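Long-range contacts in ABC transporter, substrate-binding protein (Streptococcus pneumoniae, PDB 5G5Y), which captures short- and long-chain fructooligosaccharides, preferring tetrasaccharides and larger, for import by the ABC transporter FusABC-MsmK: residues D69-N74 against F426-L432; A222-K228 against W463-K467; Q262-Y267 against N279-L285; K347-I351 against L374-T378. One frame throughout, in Å; residues are numbered along the deposited sequence.

Contact 1: D69-N74 against F426-L432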
# COMPACT_ATOMS: atom_id res chain seq x y z
N ASP A 69 0.71 -14.86 5.75
CA ASP A 69 0.71 -15.27 7.15
C ASP A 69 0.33 -16.75 7.31
O ASP A 69 0.95 -17.47 8.09
CB ASP A 69 -0.20 -14.37 7.97
CG ASP A 69 0.36 -12.97 8.12
OD1 ASP A 69 1.58 -12.75 7.81
OD2 ASP A 69 -0.39 -12.06 8.53
N VAL A 70 -0.64 -17.17 6.52
CA VAL A 70 -1.05 -18.59 6.44
C VAL A 70 0.13 -19.49 6.10
O VAL A 70 0.34 -20.48 6.78
CB VAL A 70 -2.19 -18.78 5.42
CG1 VAL A 70 -2.35 -20.24 5.02
CG2 VAL A 70 -3.48 -18.29 6.03
N ASP A 71 0.89 -19.11 5.06
CA ASP A 71 2.10 -19.83 4.61
C ASP A 71 3.12 -19.89 5.73
O ASP A 71 3.65 -20.96 6.03
CB ASP A 71 2.81 -19.16 3.40
CG ASP A 71 2.05 -19.26 2.10
OD1 ASP A 71 1.30 -20.22 1.87
OD2 ASP A 71 2.26 -18.35 1.25
N LEU A 72 3.44 -18.74 6.34
CA LEU A 72 4.45 -18.73 7.43
C LEU A 72 4.09 -19.68 8.55
O LEU A 72 4.94 -20.45 9.01
CB LEU A 72 4.66 -17.32 8.05
CG LEU A 72 5.38 -16.30 7.16
CD1 LEU A 72 5.38 -14.92 7.85
CD2 LEU A 72 6.79 -16.76 6.80
N MET A 73 2.82 -19.64 8.97
CA MET A 73 2.31 -20.53 10.02
C MET A 73 2.41 -22.00 9.66
O MET A 73 2.81 -22.81 10.49
CB MET A 73 0.84 -20.21 10.34
CG MET A 73 0.62 -18.96 11.18
SD MET A 73 1.86 -18.65 12.46
CE MET A 73 0.76 -17.66 13.49
N ASN A 74 2.02 -22.34 8.44
CA ASN A 74 2.16 -23.72 7.98
C ASN A 74 3.63 -24.15 8.02
O ASN A 74 3.94 -25.20 8.55
CB ASN A 74 1.60 -23.89 6.58
CG ASN A 74 0.11 -24.12 6.57
OD1 ASN A 74 -0.47 -24.65 7.55
ND2 ASN A 74 -0.54 -23.73 5.48
N PHE A 426 -0.15 -9.99 13.25
CA PHE A 426 0.02 -11.37 12.90
C PHE A 426 -0.95 -12.25 13.72
O PHE A 426 -0.78 -12.42 14.91
CB PHE A 426 1.48 -11.77 13.23
CG PHE A 426 1.99 -12.99 12.54
CD1 PHE A 426 1.17 -13.90 11.91
CD2 PHE A 426 3.37 -13.25 12.56
CE1 PHE A 426 1.70 -15.02 11.26
CE2 PHE A 426 3.90 -14.36 11.93
CZ PHE A 426 3.08 -15.24 11.28
N MET A 427 -1.96 -12.83 13.08
CA MET A 427 -3.01 -13.56 13.77
C MET A 427 -2.70 -15.07 13.81
O MET A 427 -1.89 -15.59 13.04
CB MET A 427 -4.36 -13.34 13.07
CG MET A 427 -4.89 -11.91 13.14
SD MET A 427 -6.58 -11.80 12.52
CE MET A 427 -6.95 -10.05 12.71
N THR A 428 -3.37 -15.78 14.70
CA THR A 428 -3.29 -17.23 14.69
C THR A 428 -3.86 -17.81 13.42
O THR A 428 -4.67 -17.17 12.70
CB THR A 428 -4.04 -17.87 15.86
OG1 THR A 428 -5.44 -17.54 15.79
CG2 THR A 428 -3.45 -17.43 17.17
N GLN A 429 -3.50 -19.07 13.16
CA GLN A 429 -4.02 -19.76 11.97
C GLN A 429 -5.55 -19.82 12.00
O GLN A 429 -6.20 -19.52 11.01
CB GLN A 429 -3.39 -21.18 11.84
CG GLN A 429 -3.47 -21.79 10.43
CD GLN A 429 -2.18 -22.54 10.02
OE1 GLN A 429 -1.51 -23.19 10.84
NE2 GLN A 429 -1.82 -22.42 8.74
N GLU A 430 -6.12 -20.16 13.15
CA GLU A 430 -7.56 -20.25 13.32
C GLU A 430 -8.27 -18.93 13.02
O GLU A 430 -9.31 -18.89 12.35
CB GLU A 430 -7.88 -20.66 14.76
CG GLU A 430 -9.34 -20.94 15.01
CD GLU A 430 -9.68 -21.05 16.50
OE1 GLU A 430 -8.84 -20.71 17.36
OE2 GLU A 430 -10.82 -21.48 16.80
N ASP A 431 -7.73 -17.86 13.56
CA ASP A 431 -8.28 -16.53 13.29
C ASP A 431 -8.10 -16.11 11.84
O ASP A 431 -9.05 -15.57 11.24
CB ASP A 431 -7.74 -15.49 14.27
CG ASP A 431 -8.33 -15.66 15.68
OD1 ASP A 431 -9.46 -16.19 15.80
OD2 ASP A 431 -7.70 -15.27 16.68
N LEU A 432 -6.95 -16.40 11.27
CA LEU A 432 -6.70 -16.12 9.84
C LEU A 432 -7.76 -16.74 8.96
O LEU A 432 -8.35 -16.07 8.10
CB LEU A 432 -5.30 -16.54 9.41
CG LEU A 432 -4.16 -15.63 9.82
CD1 LEU A 432 -2.81 -16.32 9.70
CD2 LEU A 432 -4.17 -14.39 8.95
O HOH W 1 -2.37 -11.77 10.29
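Two helix starts meet here, 352 residues apart in sequence: the first turns of helix 69-77 pack against the N-capped start of helix 429-455. D69 points its CB at both partners, 3.9 Å from F426 CE1 and 3.7 Å from L432 CD1, while its OD1 lies over one face of the F426 ring. Its carboxylate is also held by a salt bridge to R307, and through OD2 it accepts from a water that in turn accepts from the backbone N of M427. The backbones come nearest at V70 and Q429, CA atoms 6.4 Å apart, and V70 CG2 meets L432 CD1 at 4.2 Å. L72 CD1 reaches CZ of the F426 ring at 4.1 Å, and M73 makes an oblique Met-aromatic contact, its SD 4.6 Å from the ring centroid. The methyl CE of M73 also sits 3.4 Å from M427 O. T428 is the N-cap of the helix that carries Q429 and L432, its OG1 accepting from D431 N at 3.2 Å. N74 closes the contact with a weak hydrogen bond, its OD1 receiving Q429 NE2 at 2.9 Å.

Contact 2: A222-K228 against W463-K467. With CA (calcium ion), chain D.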
# COMPACT_ATOMS: atom_id res chain seq x y z
N ALA A 222 -18.97 0.12 6.97
CA ALA A 222 -20.03 -0.10 6.02
C ALA A 222 -21.40 -0.49 6.60
O ALA A 222 -22.30 -0.82 5.84
CB ALA A 222 -19.56 -1.08 4.97
N ASP A 223 -21.58 -0.43 7.92
CA ASP A 223 -22.93 -0.48 8.54
C ASP A 223 -23.29 0.80 9.32
O ASP A 223 -24.21 0.78 10.11
CB ASP A 223 -23.06 -1.71 9.43
CG ASP A 223 -22.20 -1.62 10.69
OD1 ASP A 223 -21.33 -0.69 10.76
OD2 ASP A 223 -22.41 -2.48 11.58
N ASN A 224 -22.56 1.90 9.10
CA ASN A 224 -22.79 3.16 9.82
C ASN A 224 -23.86 3.99 9.07
O ASN A 224 -23.89 4.00 7.84
CB ASN A 224 -21.50 4.00 9.85
CG ASN A 224 -20.44 3.42 10.76
OD1 ASN A 224 -20.73 2.62 11.70
ND2 ASN A 224 -19.21 3.85 10.56
N ASP A 225 -24.68 4.72 9.80
CA ASP A 225 -25.59 5.70 9.19
C ASP A 225 -24.83 6.66 8.26
O ASP A 225 -25.37 7.09 7.25
CB ASP A 225 -26.31 6.50 10.25
CG ASP A 225 -27.29 5.66 11.06
OD1 ASP A 225 -27.55 4.48 10.69
OD2 ASP A 225 -27.83 6.21 12.05
N ASN A 226 -23.58 6.97 8.61
CA ASN A 226 -22.73 7.88 7.80
C ASN A 226 -22.46 7.34 6.43
O ASN A 226 -22.39 8.07 5.47
CB ASN A 226 -21.38 8.16 8.48
CG ASN A 226 -21.52 8.43 9.96
OD1 ASN A 226 -21.85 7.51 10.72
ND2 ASN A 226 -21.36 9.70 10.38
N TYR A 227 -22.27 6.02 6.36
CA TYR A 227 -21.99 5.35 5.12
C TYR A 227 -23.23 5.37 4.21
O TYR A 227 -23.10 5.57 3.02
CB TYR A 227 -21.60 3.92 5.42
CG TYR A 227 -21.25 3.05 4.26
CD1 TYR A 227 -22.23 2.36 3.59
CD2 TYR A 227 -19.91 2.84 3.89
CE1 TYR A 227 -21.91 1.48 2.58
CE2 TYR A 227 -19.58 1.99 2.82
CZ TYR A 227 -20.60 1.31 2.19
OH TYR A 227 -20.31 0.44 1.15
N LYS A 228 -24.40 5.14 4.81
CA LYS A 228 -25.68 5.26 4.10
C LYS A 228 -25.82 6.67 3.48
O LYS A 228 -26.19 6.77 2.32
CB LYS A 228 -26.85 4.90 5.02
CG LYS A 228 -28.20 5.20 4.41
CD LYS A 228 -29.34 4.56 5.19
CE LYS A 228 -29.76 5.39 6.36
NZ LYS A 228 -31.13 4.94 6.77
N TRP A 463 -31.79 -0.98 3.82
CA TRP A 463 -30.67 -0.81 4.76
C TRP A 463 -30.71 -1.77 5.94
O TRP A 463 -29.70 -2.44 6.23
CB TRP A 463 -30.57 0.65 5.20
CG TRP A 463 -29.41 0.96 6.13
CD1 TRP A 463 -29.48 1.22 7.46
CD2 TRP A 463 -28.04 1.06 5.77
NE1 TRP A 463 -28.21 1.47 7.96
CE2 TRP A 463 -27.31 1.37 6.93
CE3 TRP A 463 -27.34 0.91 4.55
CZ2 TRP A 463 -25.93 1.54 6.93
CZ3 TRP A 463 -25.97 1.08 4.54
CH2 TRP A 463 -25.28 1.40 5.73
N ASP A 464 -31.85 -1.85 6.62
CA ASP A 464 -31.97 -2.69 7.82
C ASP A 464 -31.74 -4.17 7.50
O ASP A 464 -30.98 -4.86 8.23
CB ASP A 464 -33.30 -2.47 8.57
CG ASP A 464 -33.32 -1.19 9.40
OD1 ASP A 464 -32.28 -0.49 9.53
OD2 ASP A 464 -34.40 -0.87 9.95
N ASP A 465 -32.30 -4.67 6.41
CA ASP A 465 -32.06 -6.08 6.04
C ASP A 465 -30.60 -6.35 5.64
O ASP A 465 -30.07 -7.45 5.83
CB ASP A 465 -32.95 -6.56 4.89
CG ASP A 465 -34.40 -6.82 5.32
OD1 ASP A 465 -34.70 -6.86 6.51
OD2 ASP A 465 -35.24 -7.01 4.42
N TYR A 466 -29.97 -5.36 5.02
CA TYR A 466 -28.57 -5.46 4.65
C TYR A 466 -27.70 -5.64 5.87
O TYR A 466 -26.84 -6.50 5.87
CB TYR A 466 -28.15 -4.23 3.86
CG TYR A 466 -26.68 -3.81 3.87
CD1 TYR A 466 -25.78 -4.36 2.97
CD2 TYR A 466 -26.24 -2.78 4.71
CE1 TYR A 466 -24.43 -3.94 2.92
CE2 TYR A 466 -24.92 -2.35 4.67
CZ TYR A 466 -24.02 -2.92 3.77
OH TYR A 466 -22.75 -2.47 3.70
N LYS A 467 -27.92 -4.84 6.90
CA LYS A 467 -27.17 -5.00 8.14
C LYS A 467 -27.41 -6.38 8.77
O LYS A 467 -26.46 -7.01 9.23
CB LYS A 467 -27.50 -3.90 9.14
CG LYS A 467 -26.98 -2.55 8.70
CD LYS A 467 -27.09 -1.50 9.80
CE LYS A 467 -28.52 -1.16 10.19
NZ LYS A 467 -28.48 -0.23 11.34
CA CA D . -19.96 0.56 12.39
O HOH W 2 -26.80 2.00 10.47
O HOH W 3 -22.37 -1.40 0.96
O HOH W 4 -20.36 1.65 14.40
O HOH W 5 -18.93 -1.40 13.71
O HOH W 6 -21.89 0.17 13.90
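Aromatic packing dominates this contact, and W463 is its principal element. The aliphatic part of K228 lies along one face of the indole: CB stands 3.8 Å from the centroid of the six-membered ring of W463, almost on the ring normal, in a CH-pi contact, and CD is 3.7 Å from W463 CG. The same side chain continues along the indole, placing K228 NZ in an off-centre cation-pi interaction, 4.6 Å from the centroid of the five-membered ring. At the edge of the indole Y227 CD1 meets W463 CH2 at 3.8 Å, and the backbone bend at D223 and N224 wraps the benzo side, N224 O lying 3.3 Å from W463 CZ2. That bend is also a calcium site. D223 OD1 and N224 OD1 bind the ion at 2.5 and 2.3 Å, with D219, F220 and three waters completing its shell, so helix 459-472 packs directly behind a metal-organised loop that leads, with N224 as N-cap residue, into helix 225-239. Among the polar links, Y466 OH donates to A222 O at 2.7 Å, which ties the tyrosine to the backbone just before the calcium ligands. Two waters extend the network: one donates to D223 O and D225 OD1 and accepts from W463 NE1 and K467 NZ, whereas the other joins Y227 OH, at 2.8 Å, to Y466 OH, at 3.0 Å.

Contact 3: Q262-Y267 against N279-L285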
# COMPACT_ATOMS: atom_id res chain seq x y z
N GLN A 262 -8.70 13.76 -21.36
CA GLN A 262 -9.21 14.78 -20.45
C GLN A 262 -10.73 14.92 -20.47
O GLN A 262 -11.27 16.03 -20.50
CB GLN A 262 -8.49 16.11 -20.68
CG GLN A 262 -6.96 15.96 -20.64
CD GLN A 262 -6.20 17.25 -20.33
OE1 GLN A 262 -6.79 18.30 -20.13
NE2 GLN A 262 -4.87 17.15 -20.29
N LYS A 263 -11.41 13.79 -20.44
CA LYS A 263 -12.88 13.78 -20.46
C LYS A 263 -13.52 13.89 -19.07
O LYS A 263 -14.74 14.12 -18.95
CB LYS A 263 -13.36 12.52 -21.17
CG LYS A 263 -13.03 12.47 -22.67
CD LYS A 263 -13.92 13.42 -23.47
CE LYS A 263 -13.50 13.56 -24.93
NZ LYS A 263 -13.28 12.24 -25.58
N PHE A 264 -12.70 13.77 -18.02
CA PHE A 264 -13.20 13.68 -16.66
C PHE A 264 -13.26 15.05 -16.00
O PHE A 264 -12.35 15.88 -16.15
CB PHE A 264 -12.31 12.77 -15.81
CG PHE A 264 -12.31 11.32 -16.20
CD1 PHE A 264 -13.42 10.67 -16.72
CD2 PHE A 264 -11.16 10.57 -15.95
CE1 PHE A 264 -13.38 9.32 -16.98
CE2 PHE A 264 -11.11 9.22 -16.22
CZ PHE A 264 -12.23 8.59 -16.74
N GLY A 265 -14.35 15.31 -15.27
CA GLY A 265 -14.44 16.48 -14.44
C GLY A 265 -13.76 16.25 -13.10
O GLY A 265 -12.89 17.04 -12.69
N VAL A 266 -14.21 15.21 -12.40
CA VAL A 266 -13.66 14.79 -11.11
C VAL A 266 -13.43 13.31 -11.27
O VAL A 266 -14.31 12.60 -11.77
CB VAL A 266 -14.61 15.08 -9.92
CG1 VAL A 266 -14.13 14.43 -8.62
CG2 VAL A 266 -14.80 16.59 -9.75
N TYR A 267 -12.26 12.81 -10.88
CA TYR A 267 -11.99 11.39 -10.91
C TYR A 267 -11.03 11.02 -9.77
O TYR A 267 -10.52 11.90 -9.10
CB TYR A 267 -11.44 10.91 -12.28
CG TYR A 267 -9.98 11.26 -12.52
CD1 TYR A 267 -9.59 12.56 -12.86
CD2 TYR A 267 -9.00 10.32 -12.33
CE1 TYR A 267 -8.24 12.88 -13.07
CE2 TYR A 267 -7.65 10.62 -12.51
CZ TYR A 267 -7.27 11.89 -12.87
OH TYR A 267 -5.91 12.12 -13.03
N ASN A 279 0.49 17.45 -16.16
CA ASN A 279 0.06 18.78 -16.58
C ASN A 279 -0.70 19.46 -15.45
O ASN A 279 -1.02 18.84 -14.42
CB ASN A 279 -0.81 18.66 -17.83
CG ASN A 279 -2.00 17.74 -17.61
OD1 ASN A 279 -2.83 18.00 -16.75
ND2 ASN A 279 -2.06 16.64 -18.35
N GLU A 280 -1.03 20.73 -15.67
CA GLU A 280 -1.70 21.53 -14.67
C GLU A 280 -3.22 21.63 -14.90
O GLU A 280 -3.88 22.33 -14.18
CB GLU A 280 -1.06 22.92 -14.65
CG GLU A 280 0.47 22.92 -14.48
CD GLU A 280 0.97 22.18 -13.24
OE1 GLU A 280 0.30 22.27 -12.17
OE2 GLU A 280 2.03 21.52 -13.32
N SER A 281 -3.77 20.91 -15.87
CA SER A 281 -5.23 20.93 -16.08
C SER A 281 -6.01 20.32 -14.90
O SER A 281 -7.15 20.73 -14.68
CB SER A 281 -5.60 20.18 -17.36
OG SER A 281 -4.91 20.73 -18.47
N TYR A 282 -5.38 19.37 -14.18
CA TYR A 282 -5.98 18.70 -13.01
C TYR A 282 -5.19 18.98 -11.74
O TYR A 282 -3.94 19.10 -11.76
CB TYR A 282 -6.04 17.19 -13.25
CG TYR A 282 -7.07 16.82 -14.26
CD1 TYR A 282 -6.76 16.79 -15.61
CD2 TYR A 282 -8.38 16.51 -13.87
CE1 TYR A 282 -7.73 16.46 -16.56
CE2 TYR A 282 -9.35 16.15 -14.81
CZ TYR A 282 -9.02 16.14 -16.16
OH TYR A 282 -9.97 15.81 -17.11
N ASP A 283 -5.93 19.12 -10.63
CA ASP A 283 -5.32 19.31 -9.33
C ASP A 283 -6.16 18.59 -8.27
O ASP A 283 -7.22 18.07 -8.58
CB ASP A 283 -5.24 20.80 -9.00
CG ASP A 283 -4.04 21.17 -8.13
OD1 ASP A 283 -3.42 20.28 -7.50
OD2 ASP A 283 -3.73 22.36 -8.07
N VAL A 284 -5.67 18.60 -7.04
CA VAL A 284 -6.32 17.95 -5.90
C VAL A 284 -7.65 18.64 -5.58
O VAL A 284 -7.73 19.87 -5.49
CB VAL A 284 -5.45 17.97 -4.63
CG1 VAL A 284 -6.14 17.18 -3.53
CG2 VAL A 284 -4.05 17.42 -4.88
N LEU A 285 -8.70 17.84 -5.46
CA LEU A 285 -9.98 18.33 -4.99
C LEU A 285 -9.81 18.46 -3.47
O LEU A 285 -9.60 17.43 -2.80
CB LEU A 285 -11.09 17.33 -5.31
CG LEU A 285 -12.51 17.72 -4.86
CD1 LEU A 285 -12.99 18.92 -5.64
CD2 LEU A 285 -13.49 16.59 -5.01
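A tyrosine reaching from an outermost strand of a mixed sheet to a backbone corner two strands away is the essence of this contact; strand 138-142 lies between strands 264-269 and 282-284. N279 opens the second segment with an Asx turn, OD1 accepting from S281 N at 3.2 Å, while its ND2 is hydrogen-bonded to T276 O; S281 follows with OG 3.5 Å from Q262 OE1, although its hydroxyl is hydrogen-bonded to D144. Q262, with positive phi, is the C-prime residue of the Schellman motif ending helix 252-260, so it marks the passage from helix to strand. Y282 gives the largest share of the second segment's buried area. Its OH donates to F264 O at 2.6 Å, just before the corner at G265 and V266, and its ring face receives the edge of Y267 in an offset edge-to-face pair, centroids 5.5 Å apart and planes at 81°. L285 turns back toward the first segment, its CD2 meeting V266 CG1 at 4.3 Å.

Contact 4: K347-I351 against L374-T378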
# COMPACT_ATOMS: atom_id res chain seq x y z
N LYS A 347 28.73 0.80 -16.69
CA LYS A 347 28.17 -0.01 -17.80
C LYS A 347 26.68 0.21 -18.08
O LYS A 347 26.16 -0.29 -19.08
CB LYS A 347 28.39 -1.50 -17.53
CG LYS A 347 29.82 -1.91 -17.21
CD LYS A 347 29.90 -3.40 -16.90
CE LYS A 347 31.32 -3.90 -16.70
NZ LYS A 347 31.91 -3.56 -15.37
N GLN A 348 25.98 0.91 -17.18
CA GLN A 348 24.59 1.29 -17.39
C GLN A 348 24.26 2.47 -16.47
O GLN A 348 25.10 2.90 -15.68
CB GLN A 348 23.61 0.09 -17.16
CG GLN A 348 23.45 -0.33 -15.70
CD GLN A 348 22.77 -1.68 -15.46
OE1 GLN A 348 23.05 -2.34 -14.45
NE2 GLN A 348 21.87 -2.08 -16.33
N GLN A 349 23.05 3.01 -16.60
CA GLN A 349 22.62 4.13 -15.79
C GLN A 349 22.53 3.74 -14.30
O GLN A 349 22.54 2.56 -13.97
CB GLN A 349 21.28 4.65 -16.29
CG GLN A 349 21.40 5.51 -17.54
CD GLN A 349 20.08 6.12 -17.92
OE1 GLN A 349 19.61 7.05 -17.26
NE2 GLN A 349 19.47 5.59 -18.97
N ASN A 350 22.46 4.75 -13.45
CA ASN A 350 22.41 4.57 -11.98
C ASN A 350 21.23 5.31 -11.37
O ASN A 350 20.99 6.45 -11.70
CB ASN A 350 23.68 5.07 -11.32
CG ASN A 350 24.91 4.25 -11.73
OD1 ASN A 350 25.17 3.18 -11.18
ND2 ASN A 350 25.66 4.76 -12.71
N ILE A 351 20.51 4.65 -10.47
CA ILE A 351 19.44 5.31 -9.71
C ILE A 351 20.01 6.43 -8.82
O ILE A 351 19.40 7.52 -8.66
CB ILE A 351 18.65 4.26 -8.89
CG1 ILE A 351 17.93 3.29 -9.81
CG2 ILE A 351 17.68 4.93 -7.91
CD1 ILE A 351 16.75 3.87 -10.57
N LEU A 374 15.16 0.43 -14.85
CA LEU A 374 16.46 0.41 -14.21
C LEU A 374 16.35 -0.10 -12.76
O LEU A 374 17.24 -0.83 -12.28
CB LEU A 374 17.11 1.77 -14.26
CG LEU A 374 18.49 1.85 -13.60
CD1 LEU A 374 19.46 0.91 -14.31
CD2 LEU A 374 18.95 3.29 -13.63
N ARG A 375 15.25 0.22 -12.08
CA ARG A 375 15.08 -0.24 -10.69
C ARG A 375 15.02 -1.78 -10.67
O ARG A 375 15.74 -2.45 -9.91
CB ARG A 375 13.84 0.35 -10.05
CG ARG A 375 13.65 -0.17 -8.64
CD ARG A 375 12.32 0.26 -8.02
NE ARG A 375 12.23 -0.25 -6.64
CZ ARG A 375 11.21 0.00 -5.80
NH1 ARG A 375 10.20 0.76 -6.18
NH2 ARG A 375 11.22 -0.49 -4.57
N GLN A 376 14.19 -2.34 -11.54
CA GLN A 376 14.05 -3.80 -11.65
C GLN A 376 15.34 -4.51 -12.00
O GLN A 376 15.55 -5.63 -11.57
CB GLN A 376 13.01 -4.18 -12.70
CG GLN A 376 11.58 -4.05 -12.30
CD GLN A 376 10.74 -4.12 -13.56
OE1 GLN A 376 10.55 -5.21 -14.11
NE2 GLN A 376 10.35 -2.95 -14.10
N LYS A 377 16.19 -3.86 -12.80
CA LYS A 377 17.47 -4.43 -13.19
C LYS A 377 18.53 -4.40 -12.11
O LYS A 377 19.46 -5.21 -12.16
CB LYS A 377 18.02 -3.72 -14.44
CG LYS A 377 17.21 -3.92 -15.71
CD LYS A 377 17.91 -3.13 -16.83
CE LYS A 377 17.16 -3.11 -18.13
NZ LYS A 377 17.78 -2.11 -19.04
N THR A 378 18.40 -3.48 -11.13
CA THR A 378 19.50 -3.15 -10.20
C THR A 378 19.19 -3.31 -8.70
O THR A 378 20.12 -3.46 -7.92
CB THR A 378 20.06 -1.73 -10.48
OG1 THR A 378 19.08 -0.70 -10.23
CG2 THR A 378 20.54 -1.62 -11.97
O HOH W 7 22.09 -4.92 -13.04
O HOH W 8 20.84 1.58 -10.08
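This largely apolar, water-assisted contact joins an irregular loop to a helix: residues K347-I351, which run into strand 352-355, lie across the last turn of helix 370-378. No direct hydrogen bond joins the two sides. L374 instead provides the centre, its branched side chain pressed against the loop, with CD1 3.5 Å from Q349 O and CD2 3.8 Å from both I351 N and I351 CD1. I351 points back at the helix and also brings CG1 to 4.2 Å from T378 OG1. At the other end Q348 reaches the helix with OE1 3.6 Å from T378 CG2 and NE2 4.1 Å from K377 CD. Two waters supply polar links: one donates to Q348 OE1 and to K377 O, and the other accepts from I351 N while donating to T378 OG1. T378 OG1 also donates to L374 O at 2.8 Å. R375 leads its guanidinium away from the loop to a salt bridge with E379 and a hydrogen bond to N339 O. The loop thus packs on the C-terminal turn that supplies R375 to the fructooligosaccharide-binding site, with E379 just beyond it and W340 nearby, both also substrate-binding.

Overall arrangement
Together the four contacts illustrate how chemistry follows position. Contact 3 is the buried one, dominated by a tyrosine within a sheet; the other three are partly buried, and each draws on water. Contacts 1 and 2 are related through successive helices, 429-455 and 459-472, and their segments alternate along the chain, yet their nearest atoms are about 17 Å apart. Contact 1 relies on a Met-aromatic pairing, contact 2 on an indole beside a calcium loop. Contacts 3 and 4 follow one another in sequence, both nested inside the loops closed by contacts 1 and 2. Contact 4, whose centre is about 50 Å from that of contact 2, alone includes a substrate-binding residue.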